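PDB 3BNV: Cj0977 from Campylobacter jejuni, which is a virulence protein under sigma28 control that adopts a hot-dog fold and is not part of the flagellum, its biochemical function being unknown. Local coordinates for residues A[80-85]-A[119-124]. Sequence-based numbering, arbitrary orientation.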
loop_
_atom_site.group_PDB
_atom_site.type_symbol
_atom_site.label_atom_id
_atom_site.label_comp_id
_atom_site.label_asym_id
_atom_site.label_seq_id
_atom_site.Cartn_x
_atom_site.Cartn_y
_atom_site.Cartn_z
ATOM N N ALA A 80 4.075 -7.419 -11.561
ATOM C CA ALA A 80 3.703 -7.889 -12.887
ATOM C C ALA A 80 4.830 -7.713 -13.905
ATOM O O ALA A 80 4.912 -8.461 -14.871
ATOM C CB ALA A 80 2.479 -7.219 -13.349
ATOM N N SER A 81 5.699 -6.736 -13.681
ATOM C CA SER A 81 6.807 -6.471 -14.594
ATOM C C SER A 81 7.849 -7.576 -14.571
ATOM O O SER A 81 8.615 -7.711 -15.500
ATOM C CB SER A 81 7.488 -5.152 -14.245
ATOM O OG SER A 81 8.228 -5.280 -13.047
ATOM N N ILE A 82 7.897 -8.336 -13.482
ATOM C CA ILE A 82 8.800 -9.471 -13.355
ATOM C C ILE A 82 8.063 -10.763 -13.676
ATOM O O ILE A 82 8.614 -11.670 -14.271
ATOM C CB ILE A 82 9.292 -9.585 -11.907
ATOM C CG1 ILE A 82 10.030 -8.305 -11.537
ATOM C CG2 ILE A 82 10.175 -10.850 -11.725
ATOM C CD1 ILE A 82 10.911 -7.818 -12.667
ATOM N N ASN A 83 6.808 -10.845 -13.249
ATOM C CA ASN A 83 5.929 -11.969 -13.574
ATOM C C ASN A 83 6.446 -13.355 -13.193
ATOM O O ASN A 83 6.405 -14.286 -13.991
ATOM C CB ASN A 83 5.549 -11.989 -15.059
ATOM C CG ASN A 83 4.312 -12.831 -15.314
ATOM O OD1 ASN A 83 3.519 -13.052 -14.406
ATOM N ND2 ASN A 83 4.136 -13.287 -16.536
ATOM N N LYS A 84 6.923 -13.493 -11.974
ATOM C CA LYS A 84 7.318 -14.792 -11.471
ATOM C C LYS A 84 6.215 -15.351 -10.590
ATOM O O LYS A 84 5.514 -14.607 -9.909
ATOM C CB LYS A 84 8.602 -14.671 -10.667
ATOM C CG LYS A 84 9.813 -14.375 -11.517
ATOM C CD LYS A 84 10.449 -15.631 -12.045
ATOM C CE LYS A 84 11.507 -15.336 -13.077
ATOM N NZ LYS A 84 12.066 -16.623 -13.574
ATOM N N GLU A 85 6.049 -16.663 -10.595
ATOM C CA GLU A 85 4.968 -17.245 -9.832
ATOM C C GLU A 85 5.151 -17.015 -8.343
ATOM O O GLU A 85 4.194 -16.789 -7.632
ATOM C CB GLU A 85 4.834 -18.733 -10.106
ATOM C CG GLU A 85 3.686 -19.359 -9.346
ATOM C CD GLU A 85 3.418 -20.757 -9.785
ATOM O OE1 GLU A 85 2.311 -21.270 -9.494
ATOM O OE2 GLU A 85 4.325 -21.336 -10.429
ATOM N N LYS A 119 17.891 -13.012 -8.504
ATOM C CA LYS A 119 16.463 -13.104 -8.143
ATOM C C LYS A 119 15.914 -11.819 -7.495
ATOM O O LYS A 119 14.701 -11.669 -7.340
ATOM C CB LYS A 119 16.217 -14.299 -7.213
ATOM C CG LYS A 119 16.477 -15.648 -7.845
ATOM C CD LYS A 119 16.415 -16.725 -6.792
ATOM C CE LYS A 119 16.708 -18.099 -7.400
ATOM N NZ LYS A 119 15.658 -18.467 -8.386
ATOM N N LYS A 120 16.819 -10.913 -7.120
ATOM C CA LYS A 120 16.453 -9.608 -6.576
ATOM C C LYS A 120 16.503 -8.550 -7.693
ATOM O O LYS A 120 17.549 -8.346 -8.332
ATOM C CB LYS A 120 17.374 -9.264 -5.399
ATOM C CG LYS A 120 17.246 -7.837 -4.854
ATOM C CD LYS A 120 18.368 -7.520 -3.848
ATOM C CE LYS A 120 18.297 -6.050 -3.417
ATOM N NZ LYS A 120 18.777 -5.764 -2.001
ATOM N N ARG A 121 15.364 -7.904 -7.924
ATOM C CA ARG A 121 15.176 -6.955 -9.018
ATOM C C ARG A 121 14.675 -5.607 -8.520
ATOM O O ARG A 121 13.814 -5.545 -7.616
ATOM C CB ARG A 121 14.116 -7.489 -9.972
ATOM C CG ARG A 121 14.201 -8.946 -10.284
ATOM C CD ARG A 121 15.346 -9.230 -11.250
ATOM N NE ARG A 121 15.385 -8.254 -12.325
ATOM C CZ ARG A 121 14.849 -8.438 -13.527
ATOM N NH1 ARG A 121 14.232 -9.566 -13.827
ATOM N NH2 ARG A 121 14.944 -7.492 -14.443
ATOM N N ASP A 122 15.184 -4.534 -9.133
ATOM C CA ASP A 122 14.706 -3.162 -8.850
ATOM C C ASP A 122 13.733 -2.736 -9.946
ATOM O O ASP A 122 14.024 -2.860 -11.122
ATOM C CB ASP A 122 15.896 -2.177 -8.776
ATOM C CG ASP A 122 16.941 -2.591 -7.733
ATOM O OD1 ASP A 122 16.564 -3.248 -6.737
ATOM O OD2 ASP A 122 18.146 -2.267 -7.901
ATOM N N VAL A 123 12.581 -2.227 -9.557
ATOM C CA VAL A 123 11.560 -1.845 -10.521
ATOM C C VAL A 123 11.172 -0.383 -10.356
ATOM O O VAL A 123 10.862 0.072 -9.257
ATOM C CB VAL A 123 10.318 -2.726 -10.344
ATOM C CG1 VAL A 123 9.201 -2.298 -11.322
ATOM C CG2 VAL A 123 10.689 -4.193 -10.524
ATOM N N LYS A 124 11.201 0.354 -11.456
ATOM C CA LYS A 124 10.874 1.773 -11.436
ATOM C C LYS A 124 9.388 1.890 -11.810
ATOM O O LYS A 124 8.962 1.385 -12.855
ATOM C CB LYS A 124 11.798 2.499 -12.421
ATOM C CG LYS A 124 12.390 3.783 -11.916
ATOM C CD LYS A 124 11.258 4.753 -11.465
ATOM C CE LYS A 124 11.788 6.140 -10.999
ATOM N NZ LYS A 124 12.086 6.190 -9.523
#
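Ile-82, in the last turn of helix 67-82, reaches strand 120-129 through the end of its longer branch, which lies beside both Arg-121 and Val-123. Its CB points at the strand, and CG1 leaves it on the N side of the backbone (chi1 -60°), passing Val-123 CG2 at 4.3 Å. The turn at chi2 (-41°) then brings CD1 to the guanidinium of Arg-121, and this methyl makes the closest approach of the side chain. It sits over a face of the group, displaced from its centre toward NH1, with CD1 3.9 Å from NH1 and 4.1 Å from CZ. It also packs against the branched end of Val-123, CD1 lying 4.2 Å from CG2.

Arg-121 presents a face because its chain is folded at chi2 and chi3, while NH2 is held by Asn-45 OD1 and Leu-113 O; these bonds should restrict the rotation of the plane under the methyl. One residue earlier in the helix, the Ser-81 hydroxyl rests on both valine methyls, OG being 3.6 Å from Val-123 CG1 and 3.7 Å from CG2. The hydroxyl is bonded to Ala-78 O within its own helix, so it can meet this apolar surface with a polar partner in place. The contact thus seats the C-terminal end of the long helix against the curved antiparallel sheet, the helix-in-bun packing that defines the hot-dog fold.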